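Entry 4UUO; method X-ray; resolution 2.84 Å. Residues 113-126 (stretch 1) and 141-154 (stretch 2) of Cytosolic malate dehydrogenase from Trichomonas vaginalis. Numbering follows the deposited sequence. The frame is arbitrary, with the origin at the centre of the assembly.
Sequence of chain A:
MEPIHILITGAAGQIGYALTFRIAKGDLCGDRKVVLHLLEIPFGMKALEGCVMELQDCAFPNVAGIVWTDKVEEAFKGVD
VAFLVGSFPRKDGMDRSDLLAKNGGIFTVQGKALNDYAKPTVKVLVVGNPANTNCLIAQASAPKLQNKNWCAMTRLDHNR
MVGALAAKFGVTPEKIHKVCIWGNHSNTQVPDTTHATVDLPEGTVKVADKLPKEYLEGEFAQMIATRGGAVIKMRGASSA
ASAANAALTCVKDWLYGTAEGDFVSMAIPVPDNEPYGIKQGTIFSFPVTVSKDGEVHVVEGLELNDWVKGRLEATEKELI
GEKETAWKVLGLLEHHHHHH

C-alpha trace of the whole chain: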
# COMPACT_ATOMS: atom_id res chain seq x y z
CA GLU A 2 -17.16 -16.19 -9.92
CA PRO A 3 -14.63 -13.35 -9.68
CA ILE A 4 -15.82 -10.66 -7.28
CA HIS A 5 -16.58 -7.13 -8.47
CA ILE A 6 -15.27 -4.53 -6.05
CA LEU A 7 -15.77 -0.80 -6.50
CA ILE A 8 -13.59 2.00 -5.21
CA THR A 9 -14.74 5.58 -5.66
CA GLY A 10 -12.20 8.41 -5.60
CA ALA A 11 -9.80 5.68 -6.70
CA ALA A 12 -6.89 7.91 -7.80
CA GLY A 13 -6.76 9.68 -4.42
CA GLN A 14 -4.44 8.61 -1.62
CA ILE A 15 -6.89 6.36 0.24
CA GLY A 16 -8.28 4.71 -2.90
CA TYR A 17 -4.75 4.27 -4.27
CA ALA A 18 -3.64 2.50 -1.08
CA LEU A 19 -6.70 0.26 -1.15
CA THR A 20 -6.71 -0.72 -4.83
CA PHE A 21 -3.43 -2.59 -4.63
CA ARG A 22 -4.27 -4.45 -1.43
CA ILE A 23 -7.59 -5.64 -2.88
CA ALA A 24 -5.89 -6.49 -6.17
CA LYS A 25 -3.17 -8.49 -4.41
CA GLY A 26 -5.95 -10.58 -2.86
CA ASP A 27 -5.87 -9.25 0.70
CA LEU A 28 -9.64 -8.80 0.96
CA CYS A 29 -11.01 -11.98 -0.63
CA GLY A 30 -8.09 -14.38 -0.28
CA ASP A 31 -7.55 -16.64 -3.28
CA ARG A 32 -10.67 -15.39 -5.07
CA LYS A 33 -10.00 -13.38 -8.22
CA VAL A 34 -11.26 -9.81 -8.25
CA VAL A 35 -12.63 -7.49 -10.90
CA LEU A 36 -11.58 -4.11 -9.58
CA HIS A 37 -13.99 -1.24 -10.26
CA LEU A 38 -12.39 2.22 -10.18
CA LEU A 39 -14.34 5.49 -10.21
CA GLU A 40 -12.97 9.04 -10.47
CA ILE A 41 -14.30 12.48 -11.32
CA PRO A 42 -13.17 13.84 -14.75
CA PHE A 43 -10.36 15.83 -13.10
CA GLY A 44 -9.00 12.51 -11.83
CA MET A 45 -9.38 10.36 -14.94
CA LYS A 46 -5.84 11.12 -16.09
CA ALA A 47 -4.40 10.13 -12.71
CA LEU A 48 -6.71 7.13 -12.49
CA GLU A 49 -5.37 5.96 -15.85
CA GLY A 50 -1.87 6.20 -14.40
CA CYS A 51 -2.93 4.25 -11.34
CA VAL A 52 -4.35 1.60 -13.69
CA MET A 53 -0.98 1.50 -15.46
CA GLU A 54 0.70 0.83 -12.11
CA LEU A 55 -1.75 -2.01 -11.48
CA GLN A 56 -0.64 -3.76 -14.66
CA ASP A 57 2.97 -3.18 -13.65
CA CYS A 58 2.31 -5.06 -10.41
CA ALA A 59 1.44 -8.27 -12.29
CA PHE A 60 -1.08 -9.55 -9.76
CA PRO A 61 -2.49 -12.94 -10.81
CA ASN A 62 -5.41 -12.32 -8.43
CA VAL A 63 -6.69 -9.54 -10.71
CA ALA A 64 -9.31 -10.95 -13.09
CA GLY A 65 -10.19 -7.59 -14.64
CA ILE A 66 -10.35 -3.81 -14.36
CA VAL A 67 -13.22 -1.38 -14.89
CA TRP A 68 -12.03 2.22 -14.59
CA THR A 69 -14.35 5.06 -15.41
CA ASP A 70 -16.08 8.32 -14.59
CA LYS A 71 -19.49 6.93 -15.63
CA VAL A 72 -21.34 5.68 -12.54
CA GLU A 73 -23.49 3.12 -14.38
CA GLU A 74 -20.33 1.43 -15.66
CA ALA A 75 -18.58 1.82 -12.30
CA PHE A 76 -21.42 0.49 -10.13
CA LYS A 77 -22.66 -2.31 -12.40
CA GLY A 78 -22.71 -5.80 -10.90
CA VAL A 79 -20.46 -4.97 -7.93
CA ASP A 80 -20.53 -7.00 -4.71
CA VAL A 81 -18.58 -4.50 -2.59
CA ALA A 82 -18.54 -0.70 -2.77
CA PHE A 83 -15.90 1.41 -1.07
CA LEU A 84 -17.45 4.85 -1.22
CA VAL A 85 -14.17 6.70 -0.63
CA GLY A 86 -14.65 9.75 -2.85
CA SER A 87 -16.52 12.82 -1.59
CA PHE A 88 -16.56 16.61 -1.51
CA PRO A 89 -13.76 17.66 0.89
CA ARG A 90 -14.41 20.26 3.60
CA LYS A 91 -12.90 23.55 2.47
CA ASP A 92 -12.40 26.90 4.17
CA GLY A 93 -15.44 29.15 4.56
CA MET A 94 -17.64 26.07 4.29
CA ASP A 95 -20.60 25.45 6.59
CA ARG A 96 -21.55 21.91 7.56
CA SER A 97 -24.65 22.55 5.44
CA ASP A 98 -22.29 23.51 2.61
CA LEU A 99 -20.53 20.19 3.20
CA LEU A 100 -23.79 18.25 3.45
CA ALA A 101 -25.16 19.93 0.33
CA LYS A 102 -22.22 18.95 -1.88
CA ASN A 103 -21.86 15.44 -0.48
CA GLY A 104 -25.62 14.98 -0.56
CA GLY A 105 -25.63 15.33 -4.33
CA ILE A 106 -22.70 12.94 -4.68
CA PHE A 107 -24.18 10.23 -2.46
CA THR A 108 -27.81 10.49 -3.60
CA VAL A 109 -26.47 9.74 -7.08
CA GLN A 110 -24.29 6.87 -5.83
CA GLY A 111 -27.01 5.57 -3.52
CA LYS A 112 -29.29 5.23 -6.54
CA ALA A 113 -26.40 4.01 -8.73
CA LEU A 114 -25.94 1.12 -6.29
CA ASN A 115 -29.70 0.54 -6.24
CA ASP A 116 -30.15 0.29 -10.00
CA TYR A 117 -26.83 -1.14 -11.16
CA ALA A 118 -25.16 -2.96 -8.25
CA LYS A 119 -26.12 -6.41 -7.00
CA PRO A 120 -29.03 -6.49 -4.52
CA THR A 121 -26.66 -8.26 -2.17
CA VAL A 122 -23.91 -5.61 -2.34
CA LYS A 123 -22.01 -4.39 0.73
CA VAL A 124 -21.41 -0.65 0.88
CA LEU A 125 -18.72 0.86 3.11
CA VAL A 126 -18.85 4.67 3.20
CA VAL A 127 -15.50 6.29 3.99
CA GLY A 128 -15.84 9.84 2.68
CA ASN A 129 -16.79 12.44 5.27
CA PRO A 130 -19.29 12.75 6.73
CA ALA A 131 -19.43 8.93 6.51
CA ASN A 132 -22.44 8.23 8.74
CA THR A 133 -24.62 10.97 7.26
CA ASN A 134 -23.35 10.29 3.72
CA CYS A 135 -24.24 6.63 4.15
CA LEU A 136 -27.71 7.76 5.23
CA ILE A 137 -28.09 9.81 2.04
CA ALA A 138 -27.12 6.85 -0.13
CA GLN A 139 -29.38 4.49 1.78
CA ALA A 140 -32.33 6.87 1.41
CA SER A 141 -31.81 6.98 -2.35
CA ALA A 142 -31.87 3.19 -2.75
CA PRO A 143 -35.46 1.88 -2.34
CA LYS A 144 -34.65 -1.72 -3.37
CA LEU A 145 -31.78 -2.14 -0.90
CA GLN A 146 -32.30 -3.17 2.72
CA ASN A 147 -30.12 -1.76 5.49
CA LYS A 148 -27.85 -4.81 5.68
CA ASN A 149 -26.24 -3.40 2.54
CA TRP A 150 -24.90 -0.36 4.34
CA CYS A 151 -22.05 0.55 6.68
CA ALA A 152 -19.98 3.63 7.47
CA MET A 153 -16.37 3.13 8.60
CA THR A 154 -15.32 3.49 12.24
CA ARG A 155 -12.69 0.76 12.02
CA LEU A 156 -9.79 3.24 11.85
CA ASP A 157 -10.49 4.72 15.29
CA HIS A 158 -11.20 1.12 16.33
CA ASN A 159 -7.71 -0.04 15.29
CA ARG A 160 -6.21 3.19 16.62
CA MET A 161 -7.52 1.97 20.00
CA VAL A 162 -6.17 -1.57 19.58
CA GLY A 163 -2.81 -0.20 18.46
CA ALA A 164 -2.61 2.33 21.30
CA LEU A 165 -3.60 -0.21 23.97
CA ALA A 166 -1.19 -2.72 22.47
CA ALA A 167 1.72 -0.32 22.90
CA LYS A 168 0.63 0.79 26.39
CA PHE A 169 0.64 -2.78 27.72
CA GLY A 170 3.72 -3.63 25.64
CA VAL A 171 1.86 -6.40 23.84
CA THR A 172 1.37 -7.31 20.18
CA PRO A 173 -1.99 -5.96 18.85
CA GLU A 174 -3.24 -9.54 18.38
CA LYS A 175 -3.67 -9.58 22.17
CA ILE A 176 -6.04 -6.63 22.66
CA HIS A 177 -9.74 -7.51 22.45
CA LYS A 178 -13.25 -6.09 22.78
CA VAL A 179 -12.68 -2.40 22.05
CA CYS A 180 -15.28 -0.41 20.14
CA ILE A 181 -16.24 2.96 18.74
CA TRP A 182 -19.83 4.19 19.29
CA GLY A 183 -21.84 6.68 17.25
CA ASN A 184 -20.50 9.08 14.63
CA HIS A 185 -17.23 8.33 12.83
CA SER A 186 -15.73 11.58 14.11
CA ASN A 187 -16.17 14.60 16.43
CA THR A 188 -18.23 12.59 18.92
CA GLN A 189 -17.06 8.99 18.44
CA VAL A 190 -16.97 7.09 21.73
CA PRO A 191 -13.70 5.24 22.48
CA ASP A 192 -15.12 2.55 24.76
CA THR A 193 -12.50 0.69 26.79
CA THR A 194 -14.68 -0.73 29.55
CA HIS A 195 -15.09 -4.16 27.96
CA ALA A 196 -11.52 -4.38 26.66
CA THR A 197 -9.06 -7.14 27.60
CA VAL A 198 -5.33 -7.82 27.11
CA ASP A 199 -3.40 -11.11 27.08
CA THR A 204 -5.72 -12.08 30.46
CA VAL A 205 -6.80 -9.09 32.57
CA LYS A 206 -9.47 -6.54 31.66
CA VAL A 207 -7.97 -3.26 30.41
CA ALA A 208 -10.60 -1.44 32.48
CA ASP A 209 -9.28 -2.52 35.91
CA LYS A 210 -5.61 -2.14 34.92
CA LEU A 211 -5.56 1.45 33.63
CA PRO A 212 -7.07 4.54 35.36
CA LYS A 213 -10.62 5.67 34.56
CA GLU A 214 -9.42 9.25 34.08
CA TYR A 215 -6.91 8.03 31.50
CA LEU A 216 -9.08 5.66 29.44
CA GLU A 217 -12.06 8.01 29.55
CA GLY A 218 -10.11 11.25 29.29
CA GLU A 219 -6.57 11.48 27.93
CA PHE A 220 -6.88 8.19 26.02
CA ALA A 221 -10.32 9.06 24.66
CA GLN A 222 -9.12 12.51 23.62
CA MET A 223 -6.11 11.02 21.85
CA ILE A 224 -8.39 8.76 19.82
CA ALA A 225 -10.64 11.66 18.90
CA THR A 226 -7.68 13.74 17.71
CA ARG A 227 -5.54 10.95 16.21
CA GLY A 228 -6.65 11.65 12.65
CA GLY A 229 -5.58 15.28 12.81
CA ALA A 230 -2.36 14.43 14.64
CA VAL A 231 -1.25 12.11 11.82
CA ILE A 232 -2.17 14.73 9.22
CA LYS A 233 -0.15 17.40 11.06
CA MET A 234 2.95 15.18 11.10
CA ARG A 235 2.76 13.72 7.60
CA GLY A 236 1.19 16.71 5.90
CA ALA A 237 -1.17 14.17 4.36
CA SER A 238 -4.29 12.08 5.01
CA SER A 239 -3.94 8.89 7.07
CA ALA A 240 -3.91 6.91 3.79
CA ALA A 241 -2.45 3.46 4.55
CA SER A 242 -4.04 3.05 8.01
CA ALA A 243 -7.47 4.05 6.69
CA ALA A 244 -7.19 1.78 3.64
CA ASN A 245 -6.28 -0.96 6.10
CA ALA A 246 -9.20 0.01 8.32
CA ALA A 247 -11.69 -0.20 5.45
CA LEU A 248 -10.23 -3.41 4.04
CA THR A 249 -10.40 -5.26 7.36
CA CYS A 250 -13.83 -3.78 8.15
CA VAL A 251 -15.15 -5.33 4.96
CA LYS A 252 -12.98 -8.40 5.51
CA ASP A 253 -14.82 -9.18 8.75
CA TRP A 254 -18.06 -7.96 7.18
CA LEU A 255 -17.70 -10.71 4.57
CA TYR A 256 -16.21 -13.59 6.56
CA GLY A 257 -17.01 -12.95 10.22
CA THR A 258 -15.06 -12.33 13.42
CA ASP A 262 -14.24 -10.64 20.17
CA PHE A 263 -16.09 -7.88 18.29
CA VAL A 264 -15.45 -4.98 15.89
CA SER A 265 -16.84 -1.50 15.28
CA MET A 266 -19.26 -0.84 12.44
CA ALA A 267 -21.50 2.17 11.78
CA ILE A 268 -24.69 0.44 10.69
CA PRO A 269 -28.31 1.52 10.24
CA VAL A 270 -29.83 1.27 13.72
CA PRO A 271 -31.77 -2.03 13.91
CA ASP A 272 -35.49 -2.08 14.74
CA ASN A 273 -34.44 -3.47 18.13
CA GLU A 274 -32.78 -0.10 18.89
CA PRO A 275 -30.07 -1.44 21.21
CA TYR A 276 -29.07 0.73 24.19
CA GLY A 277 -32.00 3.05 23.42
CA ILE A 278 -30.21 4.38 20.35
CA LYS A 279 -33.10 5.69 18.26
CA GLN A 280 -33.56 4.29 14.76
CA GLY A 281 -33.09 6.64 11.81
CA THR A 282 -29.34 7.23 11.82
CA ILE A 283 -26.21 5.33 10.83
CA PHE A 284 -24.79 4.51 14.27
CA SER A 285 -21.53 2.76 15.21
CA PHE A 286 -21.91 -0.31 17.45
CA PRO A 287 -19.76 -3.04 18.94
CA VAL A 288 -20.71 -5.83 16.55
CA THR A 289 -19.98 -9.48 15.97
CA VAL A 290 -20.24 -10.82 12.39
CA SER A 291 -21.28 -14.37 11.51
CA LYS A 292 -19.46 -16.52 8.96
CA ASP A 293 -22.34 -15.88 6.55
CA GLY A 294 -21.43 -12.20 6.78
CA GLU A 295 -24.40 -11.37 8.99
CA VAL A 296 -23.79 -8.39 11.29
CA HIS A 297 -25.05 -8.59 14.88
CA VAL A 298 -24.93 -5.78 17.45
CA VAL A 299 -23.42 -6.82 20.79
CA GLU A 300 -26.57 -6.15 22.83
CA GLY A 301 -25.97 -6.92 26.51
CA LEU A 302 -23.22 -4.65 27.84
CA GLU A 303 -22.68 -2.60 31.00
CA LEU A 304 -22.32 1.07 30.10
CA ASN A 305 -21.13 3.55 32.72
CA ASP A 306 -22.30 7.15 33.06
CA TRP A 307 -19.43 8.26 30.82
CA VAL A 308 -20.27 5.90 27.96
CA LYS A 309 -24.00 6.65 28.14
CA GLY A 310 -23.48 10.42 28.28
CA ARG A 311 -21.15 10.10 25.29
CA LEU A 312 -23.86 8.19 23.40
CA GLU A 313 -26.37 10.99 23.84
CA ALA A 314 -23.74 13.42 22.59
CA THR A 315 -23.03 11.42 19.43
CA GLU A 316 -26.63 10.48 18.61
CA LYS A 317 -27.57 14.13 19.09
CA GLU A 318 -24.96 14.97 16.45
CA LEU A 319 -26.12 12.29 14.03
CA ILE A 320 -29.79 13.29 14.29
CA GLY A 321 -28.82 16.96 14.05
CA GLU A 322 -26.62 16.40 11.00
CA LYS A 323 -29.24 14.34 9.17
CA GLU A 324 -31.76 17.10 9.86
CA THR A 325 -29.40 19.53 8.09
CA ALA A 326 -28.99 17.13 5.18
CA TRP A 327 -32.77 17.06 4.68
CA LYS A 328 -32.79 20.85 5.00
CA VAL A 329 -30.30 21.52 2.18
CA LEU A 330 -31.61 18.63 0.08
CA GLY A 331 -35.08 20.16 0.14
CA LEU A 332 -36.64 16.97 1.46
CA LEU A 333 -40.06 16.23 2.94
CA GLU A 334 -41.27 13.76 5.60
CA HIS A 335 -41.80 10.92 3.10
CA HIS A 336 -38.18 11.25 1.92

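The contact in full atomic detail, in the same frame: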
# COMPACT_ATOMS: atom_id res chain seq x y z
N ALA A 113 -27.26 4.77 -7.82
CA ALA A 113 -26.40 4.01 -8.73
C ALA A 113 -26.27 2.57 -8.24
O ALA A 113 -26.44 1.62 -9.00
CB ALA A 113 -25.03 4.67 -8.84
N LEU A 114 -25.97 2.42 -6.95
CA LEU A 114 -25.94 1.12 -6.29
C LEU A 114 -27.27 0.40 -6.48
O LEU A 114 -27.31 -0.75 -6.91
CB LEU A 114 -25.64 1.28 -4.80
CG LEU A 114 -24.22 1.69 -4.41
CD1 LEU A 114 -24.22 2.33 -3.02
CD2 LEU A 114 -23.28 0.49 -4.47
N ASN A 115 -28.35 1.10 -6.18
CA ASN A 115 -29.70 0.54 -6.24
C ASN A 115 -30.06 -0.05 -7.60
O ASN A 115 -30.55 -1.18 -7.68
CB ASN A 115 -30.73 1.61 -5.87
CG ASN A 115 -32.12 1.04 -5.69
OD1 ASN A 115 -32.40 0.37 -4.70
ND2 ASN A 115 -33.00 1.32 -6.64
N ASP A 116 -29.80 0.71 -8.65
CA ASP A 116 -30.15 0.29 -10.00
C ASP A 116 -29.15 -0.72 -10.57
O ASP A 116 -29.53 -1.75 -11.12
CB ASP A 116 -30.25 1.50 -10.93
CG ASP A 116 -31.24 2.55 -10.44
OD1 ASP A 116 -32.29 2.17 -9.88
OD2 ASP A 116 -30.97 3.75 -10.62
N TYR A 117 -27.87 -0.41 -10.43
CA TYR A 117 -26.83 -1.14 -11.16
C TYR A 117 -26.14 -2.24 -10.35
O TYR A 117 -25.85 -3.31 -10.88
CB TYR A 117 -25.80 -0.15 -11.69
CG TYR A 117 -26.41 0.93 -12.56
CD1 TYR A 117 -27.10 0.60 -13.71
CD2 TYR A 117 -26.32 2.27 -12.21
CE1 TYR A 117 -27.68 1.57 -14.51
CE2 TYR A 117 -26.89 3.26 -13.00
CZ TYR A 117 -27.57 2.90 -14.15
OH TYR A 117 -28.14 3.87 -14.95
N ALA A 118 -25.88 -1.99 -9.07
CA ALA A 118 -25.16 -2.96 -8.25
C ALA A 118 -26.04 -4.16 -7.94
O ALA A 118 -27.26 -4.13 -8.13
CB ALA A 118 -24.66 -2.32 -6.95
N LYS A 119 -25.41 -5.23 -7.46
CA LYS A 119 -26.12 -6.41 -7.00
C LYS A 119 -27.00 -6.05 -5.81
O LYS A 119 -26.67 -5.15 -5.04
CB LYS A 119 -25.14 -7.53 -6.63
CG LYS A 119 -24.49 -8.23 -7.81
CD LYS A 119 -24.01 -9.62 -7.41
CE LYS A 119 -23.37 -10.37 -8.57
NZ LYS A 119 -22.09 -9.74 -9.02
N PRO A 120 -28.14 -6.75 -5.66
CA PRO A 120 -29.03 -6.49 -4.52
C PRO A 120 -28.38 -6.88 -3.20
O PRO A 120 -28.83 -6.48 -2.12
CB PRO A 120 -30.25 -7.38 -4.81
CG PRO A 120 -30.17 -7.67 -6.28
CD PRO A 120 -28.70 -7.74 -6.59
N THR A 121 -27.31 -7.65 -3.31
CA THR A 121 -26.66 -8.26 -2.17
C THR A 121 -25.33 -7.57 -1.86
O THR A 121 -24.50 -8.07 -1.10
CB THR A 121 -26.44 -9.76 -2.44
OG1 THR A 121 -25.95 -10.41 -1.27
CG2 THR A 121 -25.47 -9.96 -3.60
N VAL A 122 -25.15 -6.39 -2.46
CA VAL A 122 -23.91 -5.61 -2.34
C VAL A 122 -23.66 -5.14 -0.91
O VAL A 122 -24.60 -4.95 -0.13
CB VAL A 122 -23.94 -4.38 -3.30
CG1 VAL A 122 -24.99 -3.36 -2.86
CG2 VAL A 122 -22.57 -3.72 -3.42
N LYS A 123 -22.39 -4.96 -0.56
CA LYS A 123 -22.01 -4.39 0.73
C LYS A 123 -21.30 -3.05 0.54
O LYS A 123 -20.24 -2.97 -0.08
CB LYS A 123 -21.15 -5.37 1.53
CG LYS A 123 -22.00 -6.38 2.30
CD LYS A 123 -21.19 -7.46 3.00
CE LYS A 123 -22.13 -8.39 3.76
NZ LYS A 123 -21.43 -9.48 4.49
N VAL A 124 -21.90 -2.00 1.08
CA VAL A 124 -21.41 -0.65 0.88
C VAL A 124 -20.74 -0.10 2.13
O VAL A 124 -21.38 0.05 3.18
CB VAL A 124 -22.56 0.30 0.49
CG1 VAL A 124 -22.01 1.62 0.00
CG2 VAL A 124 -23.46 -0.34 -0.57
N LEU A 125 -19.44 0.21 2.02
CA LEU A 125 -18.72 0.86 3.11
C LEU A 125 -18.40 2.31 2.75
O LEU A 125 -17.59 2.58 1.87
CB LEU A 125 -17.44 0.11 3.45
CG LEU A 125 -16.61 0.78 4.55
CD1 LEU A 125 -17.37 0.81 5.86
CD2 LEU A 125 -15.27 0.08 4.72
N VAL A 126 -19.05 3.24 3.44
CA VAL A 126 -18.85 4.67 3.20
C VAL A 126 -17.68 5.19 4.03
O VAL A 126 -17.65 5.05 5.25
CB VAL A 126 -20.13 5.48 3.53
CG1 VAL A 126 -19.87 6.97 3.36
CG2 VAL A 126 -21.28 5.02 2.66
N SER A 141 -31.64 6.83 -0.91
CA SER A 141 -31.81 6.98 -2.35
C SER A 141 -31.99 5.61 -3.01
O SER A 141 -32.33 5.52 -4.19
CB SER A 141 -30.61 7.70 -2.96
OG SER A 141 -30.38 8.95 -2.32
N ALA A 142 -31.78 4.55 -2.24
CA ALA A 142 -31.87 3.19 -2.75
C ALA A 142 -33.06 2.43 -2.16
O ALA A 142 -32.93 1.81 -1.11
CB ALA A 142 -30.57 2.45 -2.45
N PRO A 143 -34.21 2.48 -2.84
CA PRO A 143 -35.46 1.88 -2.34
C PRO A 143 -35.48 0.35 -2.36
O PRO A 143 -36.24 -0.26 -1.61
CB PRO A 143 -36.54 2.43 -3.30
CG PRO A 143 -35.89 3.56 -4.05
CD PRO A 143 -34.43 3.21 -4.11
N LYS A 144 -34.67 -0.26 -3.22
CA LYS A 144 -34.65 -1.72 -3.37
C LYS A 144 -33.77 -2.36 -2.30
O LYS A 144 -34.02 -3.48 -1.87
CB LYS A 144 -34.15 -2.10 -4.77
CG LYS A 144 -34.07 -3.59 -5.05
CD LYS A 144 -33.47 -3.86 -6.43
CE LYS A 144 -33.48 -5.35 -6.75
NZ LYS A 144 -32.81 -5.66 -8.05
N LEU A 145 -32.75 -1.62 -1.85
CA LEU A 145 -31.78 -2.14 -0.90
C LEU A 145 -32.27 -2.09 0.54
O LEU A 145 -32.84 -1.09 0.97
CB LEU A 145 -30.47 -1.36 -1.03
CG LEU A 145 -29.72 -1.51 -2.35
CD1 LEU A 145 -28.42 -0.73 -2.32
CD2 LEU A 145 -29.44 -2.98 -2.63
N GLN A 146 -32.04 -3.16 1.29
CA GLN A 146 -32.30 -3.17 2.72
C GLN A 146 -31.19 -2.42 3.43
O GLN A 146 -30.37 -1.78 2.78
CB GLN A 146 -32.41 -4.59 3.27
CG GLN A 146 -33.72 -5.30 2.96
CD GLN A 146 -33.72 -5.93 1.58
OE1 GLN A 146 -32.69 -5.93 0.90
NE2 GLN A 146 -34.86 -6.46 1.17
N ASN A 147 -31.14 -2.50 4.76
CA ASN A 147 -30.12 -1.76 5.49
C ASN A 147 -28.93 -2.64 5.89
O ASN A 147 -27.98 -2.16 6.51
CB ASN A 147 -30.72 -1.06 6.71
CG ASN A 147 -31.37 -2.00 7.69
OD1 ASN A 147 -31.27 -3.22 7.55
ND2 ASN A 147 -32.03 -1.44 8.69
N LYS A 148 -28.98 -3.90 5.50
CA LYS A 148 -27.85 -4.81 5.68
C LYS A 148 -26.77 -4.52 4.64
O LYS A 148 -25.64 -5.00 4.76
CB LYS A 148 -28.30 -6.26 5.58
CG LYS A 148 -28.92 -6.62 4.24
CD LYS A 148 -29.23 -8.10 4.14
CE LYS A 148 -29.84 -8.45 2.79
NZ LYS A 148 -28.99 -7.96 1.66
N ASN A 149 -27.14 -3.74 3.63
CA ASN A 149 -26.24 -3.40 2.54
C ASN A 149 -25.26 -2.30 2.93
O ASN A 149 -24.25 -2.08 2.27
CB ASN A 149 -27.03 -2.96 1.30
CG ASN A 149 -28.06 -3.99 0.87
OD1 ASN A 149 -29.24 -3.90 1.22
ND2 ASN A 149 -27.61 -4.98 0.11
N TRP A 150 -25.57 -1.61 4.03
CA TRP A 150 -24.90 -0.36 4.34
C TRP A 150 -24.03 -0.40 5.59
O TRP A 150 -24.34 -1.10 6.56
CB TRP A 150 -25.94 0.76 4.48
CG TRP A 150 -26.85 0.89 3.29
CD1 TRP A 150 -28.11 0.39 3.15
CD2 TRP A 150 -26.54 1.57 2.06
NE1 TRP A 150 -28.61 0.71 1.91
CE2 TRP A 150 -27.67 1.44 1.22
CE3 TRP A 150 -25.43 2.27 1.59
CZ2 TRP A 150 -27.72 1.99 -0.06
CZ3 TRP A 150 -25.48 2.81 0.32
CH2 TRP A 150 -26.62 2.67 -0.49
N CYS A 151 -22.94 0.36 5.54
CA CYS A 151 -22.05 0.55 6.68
C CYS A 151 -21.17 1.77 6.46
O CYS A 151 -20.69 2.00 5.35
CB CYS A 151 -21.19 -0.69 6.91
SG CYS A 151 -19.98 -0.50 8.24
N ALA A 152 -20.98 2.56 7.50
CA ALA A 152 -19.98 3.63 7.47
C ALA A 152 -18.77 3.17 8.29
O ALA A 152 -18.92 2.37 9.21
CB ALA A 152 -20.55 4.94 8.02
N MET A 153 -17.58 3.65 7.96
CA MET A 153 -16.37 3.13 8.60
C MET A 153 -16.01 3.83 9.91
O MET A 153 -15.85 5.05 9.96
CB MET A 153 -15.18 3.21 7.65
CG MET A 153 -13.93 2.56 8.22
SD MET A 153 -12.47 2.83 7.20
CE MET A 153 -12.36 4.63 7.27
N THR A 154 -15.88 3.03 10.97
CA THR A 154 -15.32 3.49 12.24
C THR A 154 -14.17 2.57 12.67
O THR A 154 -13.70 2.62 13.80
CB THR A 154 -16.37 3.52 13.37
OG1 THR A 154 -17.03 2.25 13.44
CG2 THR A 154 -17.39 4.62 13.12
O HOH W 1 -31.89 -5.13 -2.28

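Stretch 2 runs alongside stretch 1 from the end of the helix that closes at Tyr-117 to the strand 123-126, and together they bury 870 Å² of surface. Contact begins at Ala-142, which comes close to the helix, its CB 3.5 Å from Asn-115 CB. Pro-143 follows, its CD 3.5 Å from ND2 of Asn-115. Lacking an amide hydrogen, the proline leaves OD1 of Asn-115 to the next residue, and Lys-144 N donates to it at 2.8 Å. With chi1 at -171° (t), the Asn-115 side chain brings its carbonyl oxygen to this backbone amide and so ties the helix to the loop. The extended Lys-144 side chain, all four chi angles t, reaches the exposed Pro-120 with its end, NZ 3.8 Å from Pro-120 CG. A water lies 2.7 Å from Lys-144 O and 3.3 Å from Pro-120 O, placed to donate to either, the second contact weak.

Leu-145 is buried and forms the apolar part of this contact. Its CD1 lies 4.2 Å from Leu-114 CB and 4.4 Å from Val-122 CG1, while CD2 comes within 3.6 Å of Pro-120 O, so the leucine fills the space between the helix and the turn from Lys-119 to Val-122.

Asn-149 clamps that turn. Its ND2 donates to Pro-120 O and to Val-122 O, both at 3.0 Å; an amide nitrogen with two hydrogens is well suited to satisfying two backbone carbonyls at once. The backbone of Asn-149 also opens the sheet pairing, its O accepting from Val-124 N at 2.6 Å.

From here the strands run parallel, their directions 21° apart. On one sheet face Trp-150 pairs with Val-124, whose CG2 sits over the indole, 4.2 Å from the centroid of the six-membered ring. The far end of the ring reaches the helix, with CH2 3.5 Å from Leu-114 CD1, so one broad, buried side chain links sheet and helix. Cys-151 N bonds weakly to Val-124 O (2.8 Å, with a bent angle of 124°), and Cys-151 O accepts from Val-126 N at 2.8 Å. Cys-151 and Leu-125 occupy the opposite face, where Leu-125 CD1 packs 3.8 Å from Cys-151 SG. Ala-152 pairs with Val-126 on the face of Trp-150 and Val-124, their CA atoms 4.5 Å apart. Met-153 N donates to Val-126 O at 3.1 Å, and Met-153 CB lies 3.7 Å from Leu-125 CD1. Stretch 2 thus engages both the amides and the carbonyls of Val-124 and Val-126.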